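Local coordinates for immunogenic protein MPT63/MPB63 (Mycobacterium tuberculosis, PDB 1LMI) that is a major secreted, immunogenic protein with a beta-sandwich fold, whose precise biochemical role is not established, at residues L31-A44 against Y106-A118. Residues are numbered along the deposited sequence; the frame is centred on the assembly and turned at random.
Sequences LKSSTAVIPGYPVA and YFDVTGPSPTIVA
The carboxylate of Asp-108 is gripped by two successive backbone N-H groups where the loop that follows strand 22-33 comes back to the strand 100-109. Asp-108 OD2 receives the N-H of Ala-44 N at 2.7 Å on a nearly straight line (173°), through its syn lone pair, while OD1 takes the N-H of Gly-45. Asp-108 extends to the returning chain, just after the inverse gamma turn centred on Pro-42, because chi1 (-175°) sets CG opposite the backbone N. Val-43 flanks the acid, its CG1 lying 3.7 Å from Asp-108 OD1, and the Tyr-41 ring meets OD2 with its edge, ring and carboxylate planes almost perpendicular. Beyond the acid, the methyls Ala-44 CB and Thr-110 CG2 touch.

Earlier in the loop, Ser-34, Ala-36 and Ile-38 pack on Tyr-106. The Ile-38 side chain runs antiparallel to that of Tyr-106, bringing Ile-38 CD1 to 3.5 Å from Tyr-106 CB, and Ala-36 CB packs against CE1 of the same ring. Ser-34 OG lies in the ring plane, at its edge; it accepts from Ala-36 N at 3.0 Å, closing an ST turn, and also bonds Glu-49. Tyr-106 OH is tied to Pro-87 O.

At the other end, Leu-31 points toward the 106-118 segment. Its CD1 packs 4.1 Å from Val-117 CG2 and meets the Phe-107 ring, whereas CD2 lies against the backbone at Thr-115 and Ile-116, where a classic beta bulge faces Arg-71. Leu-31 thus bridges the two sheets: strands 22-33 and 100-109 flank strand 46-56 in one, and strand 116-120 runs between 68-71 and 125-130 in the other.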
loop_
_atom_site.group_PDB
_atom_site.type_symbol
_atom_site.label_atom_id
_atom_site.label_comp_id
_atom_site.label_asym_id
_atom_site.label_seq_id
_atom_site.Cartn_x
_atom_site.Cartn_y
_atom_site.Cartn_z
ATOM N N LEU A 31 -3.353 -2.889 9.319
ATOM C CA LEU A 31 -4.485 -3.137 8.461
ATOM C C LEU A 31 -5.717 -3.492 9.294
ATOM O O LEU A 31 -5.711 -4.513 10.010
ATOM C CB LEU A 31 -4.159 -4.287 7.503
ATOM C CG LEU A 31 -5.332 -4.809 6.668
ATOM C CD1 LEU A 31 -5.783 -3.803 5.614
ATOM C CD2 LEU A 31 -4.968 -6.124 6.006
ATOM N N LYS A 32 -6.743 -2.663 9.202
ATOM C CA LYS A 32 -7.873 -2.852 10.128
ATOM C C LYS A 32 -9.129 -2.134 9.673
ATOM O O LYS A 32 -9.019 -1.232 8.835
ATOM C CB LYS A 32 -7.471 -2.345 11.517
ATOM C CG LYS A 32 -7.164 -0.852 11.590
ATOM C CD LYS A 32 -6.643 -0.515 12.987
ATOM C CE LYS A 32 -6.092 0.891 13.052
ATOM N NZ LYS A 32 -5.383 1.111 14.361
ATOM N N SER A 33 -10.269 -2.565 10.201
ATOM C CA SER A 33 -11.500 -1.803 9.931
ATOM C C SER A 33 -11.309 -0.373 10.393
ATOM O O SER A 33 -10.756 -0.111 11.456
ATOM C CB SER A 33 -12.696 -2.458 10.620
ATOM O OG SER A 33 -13.860 -1.696 10.200
ATOM N N SER A 34 -11.775 0.587 9.588
ATOM C CA SER A 34 -11.551 1.989 9.863
ATOM C C SER A 34 -12.875 2.647 10.282
ATOM O O SER A 34 -13.946 2.211 9.886
ATOM C CB SER A 34 -10.998 2.707 8.631
ATOM O OG SER A 34 -10.527 4.019 8.862
ATOM N N THR A 35 -12.737 3.679 11.070
ATOM C CA THR A 35 -13.832 4.589 11.371
ATOM C C THR A 35 -13.737 5.814 10.461
ATOM O O THR A 35 -14.625 6.662 10.517
ATOM C CB THR A 35 -13.768 5.089 12.821
ATOM O OG1 THR A 35 -12.545 5.834 12.967
ATOM C CG2 THR A 35 -13.702 3.944 13.821
ATOM N N ALA A 36 -12.673 5.926 9.663
ATOM C CA ALA A 36 -12.572 7.042 8.729
ATOM C C ALA A 36 -13.842 7.121 7.876
ATOM O O ALA A 36 -14.396 6.122 7.450
ATOM C CB ALA A 36 -11.389 6.970 7.770
ATOM N N VAL A 37 -14.269 8.354 7.658
ATOM C CA VAL A 37 -15.274 8.641 6.634
ATOM C C VAL A 37 -14.437 9.286 5.532
ATOM O O VAL A 37 -13.659 10.206 5.816
ATOM C CB VAL A 37 -16.423 9.476 7.192
ATOM C CG1 VAL A 37 -15.909 10.478 8.223
ATOM C CG2 VAL A 37 -17.183 10.219 6.107
ATOM N N ILE A 38 -14.526 8.755 4.327
ATOM C CA ILE A 38 -13.454 9.128 3.375
ATOM C C ILE A 38 -13.583 10.603 3.052
ATOM O O ILE A 38 -12.746 11.438 3.359
ATOM C CB ILE A 38 -13.512 8.184 2.164
ATOM C CG1 ILE A 38 -13.039 6.762 2.506
ATOM C CG2 ILE A 38 -12.761 8.733 0.968
ATOM C CD1 ILE A 38 -11.542 6.583 2.503
ATOM N N PRO A 39 -14.731 10.910 2.527
ATOM C CA PRO A 39 -15.353 10.750 1.240
ATOM C C PRO A 39 -15.762 12.110 0.694
ATOM O O PRO A 39 -14.972 13.045 0.724
ATOM C CB PRO A 39 -16.519 9.867 1.722
ATOM C CG PRO A 39 -17.023 10.721 2.854
ATOM C CD PRO A 39 -15.832 11.494 3.381
ATOM N N GLY A 40 -16.973 12.177 0.233
ATOM C CA GLY A 40 -17.611 12.459 -0.999
ATOM C C GLY A 40 -17.298 11.258 -1.899
ATOM O O GLY A 40 -17.464 11.344 -3.105
ATOM N N TYR A 41 -16.860 10.155 -1.281
ATOM C CA TYR A 41 -16.560 8.918 -1.988
ATOM C C TYR A 41 -17.778 7.988 -1.898
ATOM O O TYR A 41 -18.358 7.894 -0.806
ATOM C CB TYR A 41 -15.305 8.189 -1.451
ATOM C CG TYR A 41 -15.078 6.928 -2.280
ATOM C CD1 TYR A 41 -15.479 5.656 -1.898
ATOM C CD2 TYR A 41 -14.441 7.057 -3.502
ATOM C CE1 TYR A 41 -15.271 4.526 -2.670
ATOM C CE2 TYR A 41 -14.218 5.954 -4.301
ATOM C CZ TYR A 41 -14.630 4.705 -3.879
ATOM O OH TYR A 41 -14.390 3.632 -4.702
ATOM N N PRO A 42 -18.165 7.302 -2.968
ATOM C CA PRO A 42 -19.300 6.358 -2.888
ATOM C C PRO A 42 -18.938 4.991 -2.316
ATOM O O PRO A 42 -18.878 3.966 -2.974
ATOM C CB PRO A 42 -19.708 6.252 -4.369
ATOM C CG PRO A 42 -18.417 6.351 -5.113
ATOM C CD PRO A 42 -17.626 7.373 -4.336
ATOM N N VAL A 43 -18.715 4.930 -1.004
ATOM C CA VAL A 43 -18.446 3.693 -0.260
ATOM C C VAL A 43 -19.567 2.684 -0.334
ATOM O O VAL A 43 -20.722 3.066 -0.009
ATOM C CB VAL A 43 -18.235 4.102 1.220
ATOM C CG1 VAL A 43 -18.116 2.871 2.124
ATOM C CG2 VAL A 43 -17.021 5.004 1.390
ATOM N N ALA A 44 -19.310 1.443 -0.717
ATOM C CA ALA A 44 -20.340 0.423 -0.802
ATOM C C ALA A 44 -20.328 -0.509 0.403
ATOM O O ALA A 44 -21.337 -1.144 0.725
ATOM C CB ALA A 44 -20.205 -0.444 -2.054
ATOM N N TYR A 106 -6.562 3.673 2.268
ATOM C CA TYR A 106 -7.896 3.150 2.545
ATOM C C TYR A 106 -8.407 2.179 1.492
ATOM O O TYR A 106 -7.936 2.196 0.360
ATOM C CB TYR A 106 -8.848 4.354 2.656
ATOM C CG TYR A 106 -8.485 5.250 3.831
ATOM C CD1 TYR A 106 -8.866 4.875 5.103
ATOM C CD2 TYR A 106 -7.766 6.428 3.670
ATOM C CE1 TYR A 106 -8.560 5.658 6.202
ATOM C CE2 TYR A 106 -7.448 7.220 4.765
ATOM C CZ TYR A 106 -7.851 6.824 6.023
ATOM O OH TYR A 106 -7.513 7.616 7.107
ATOM N N PHE A 107 -9.385 1.357 1.876
ATOM C CA PHE A 107 -9.993 0.349 1.003
ATOM C C PHE A 107 -11.510 0.295 1.251
ATOM O O PHE A 107 -11.933 0.556 2.387
ATOM C CB PHE A 107 -9.393 -1.037 1.253
ATOM C CG PHE A 107 -7.877 -1.077 1.268
ATOM C CD1 PHE A 107 -7.147 -1.227 0.112
ATOM C CD2 PHE A 107 -7.215 -0.959 2.482
ATOM C CE1 PHE A 107 -5.778 -1.242 0.163
ATOM C CE2 PHE A 107 -5.818 -0.968 2.529
ATOM C CZ PHE A 107 -5.091 -1.108 1.367
ATOM N N ASP A 108 -12.319 -0.045 0.269
ATOM C CA ASP A 108 -13.764 -0.212 0.494
ATOM C C ASP A 108 -14.068 -1.695 0.532
ATOM O O ASP A 108 -14.106 -2.375 -0.493
ATOM C CB ASP A 108 -14.526 0.479 -0.643
ATOM C CG ASP A 108 -16.026 0.481 -0.469
ATOM O OD1 ASP A 108 -16.480 -0.013 0.592
ATOM O OD2 ASP A 108 -16.715 0.979 -1.397
ATOM N N VAL A 109 -14.219 -2.274 1.740
ATOM C CA VAL A 109 -14.333 -3.716 1.846
ATOM C C VAL A 109 -15.800 -4.130 1.709
ATOM O O VAL A 109 -16.609 -3.823 2.573
ATOM C CB VAL A 109 -13.722 -4.201 3.176
ATOM C CG1 VAL A 109 -14.012 -5.679 3.421
ATOM C CG2 VAL A 109 -12.214 -3.932 3.214
ATOM N N THR A 110 -16.068 -4.797 0.603
ATOM C CA THR A 110 -17.434 -5.200 0.309
ATOM C C THR A 110 -17.678 -6.687 0.469
ATOM O O THR A 110 -18.792 -7.181 0.230
ATOM C CB THR A 110 -17.755 -4.836 -1.167
ATOM O OG1 THR A 110 -16.756 -5.449 -1.963
ATOM C CG2 THR A 110 -17.742 -3.335 -1.358
ATOM N N GLY A 111 -16.699 -7.477 0.838
ATOM C CA GLY A 111 -16.844 -8.894 1.065
ATOM C C GLY A 111 -16.143 -9.304 2.365
ATOM O O GLY A 111 -16.141 -8.473 3.284
ATOM N N PRO A 112 -15.603 -10.488 2.404
ATOM C CA PRO A 112 -14.863 -10.938 3.599
ATOM C C PRO A 112 -13.745 -9.951 3.941
ATOM O O PRO A 112 -13.177 -9.262 3.071
ATOM C CB PRO A 112 -14.273 -12.285 3.202
ATOM C CG PRO A 112 -15.172 -12.786 2.110
ATOM C CD PRO A 112 -15.603 -11.549 1.368
ATOM N N SER A 113 -13.439 -9.873 5.234
ATOM C CA SER A 113 -12.410 -8.955 5.681
ATOM C C SER A 113 -11.008 -9.309 5.185
ATOM O O SER A 113 -10.600 -10.478 5.218
ATOM C CB SER A 113 -12.385 -8.918 7.214
ATOM O OG SER A 113 -13.627 -8.504 7.767
ATOM N N PRO A 114 -10.204 -8.326 4.782
ATOM C CA PRO A 114 -8.864 -8.670 4.319
ATOM C C PRO A 114 -7.869 -8.907 5.449
ATOM O O PRO A 114 -8.046 -8.380 6.547
ATOM C CB PRO A 114 -8.483 -7.363 3.571
ATOM C CG PRO A 114 -9.185 -6.263 4.306
ATOM C CD PRO A 114 -10.489 -6.881 4.777
ATOM N N THR A 115 -6.803 -9.627 5.104
ATOM C CA THR A 115 -5.732 -9.917 6.028
ATOM C C THR A 115 -4.367 -9.723 5.408
ATOM O O THR A 115 -3.332 -10.016 6.030
ATOM C CB THR A 115 -5.819 -11.390 6.484
ATOM O OG1 THR A 115 -5.900 -12.281 5.363
ATOM C CG2 THR A 115 -7.091 -11.519 7.293
ATOM N N ILE A 116 -4.345 -9.247 4.174
ATOM C CA ILE A 116 -3.155 -9.135 3.347
ATOM C C ILE A 116 -3.170 -7.786 2.642
ATOM O O ILE A 116 -4.228 -7.264 2.282
ATOM C CB ILE A 116 -3.170 -10.256 2.301
ATOM C CG1 ILE A 116 -3.017 -11.640 2.956
ATOM C CG2 ILE A 116 -2.135 -10.057 1.191
ATOM C CD1 ILE A 116 -3.530 -12.736 2.022
ATOM N N VAL A 117 -1.973 -7.179 2.452
ATOM C CA VAL A 117 -1.880 -6.044 1.546
ATOM C C VAL A 117 -0.903 -6.416 0.430
ATOM O O VAL A 117 0.113 -7.059 0.660
ATOM C CB VAL A 117 -1.442 -4.754 2.263
ATOM C CG1 VAL A 117 -1.114 -3.627 1.290
ATOM C CG2 VAL A 117 -2.558 -4.305 3.185
ATOM N N ALA A 118 -1.214 -6.050 -0.814
ATOM C CA ALA A 118 -0.301 -6.389 -1.922
ATOM C C ALA A 118 -0.091 -5.155 -2.798
ATOM O O ALA A 118 -1.082 -4.420 -3.023
ATOM C CB ALA A 118 -0.867 -7.516 -2.763
#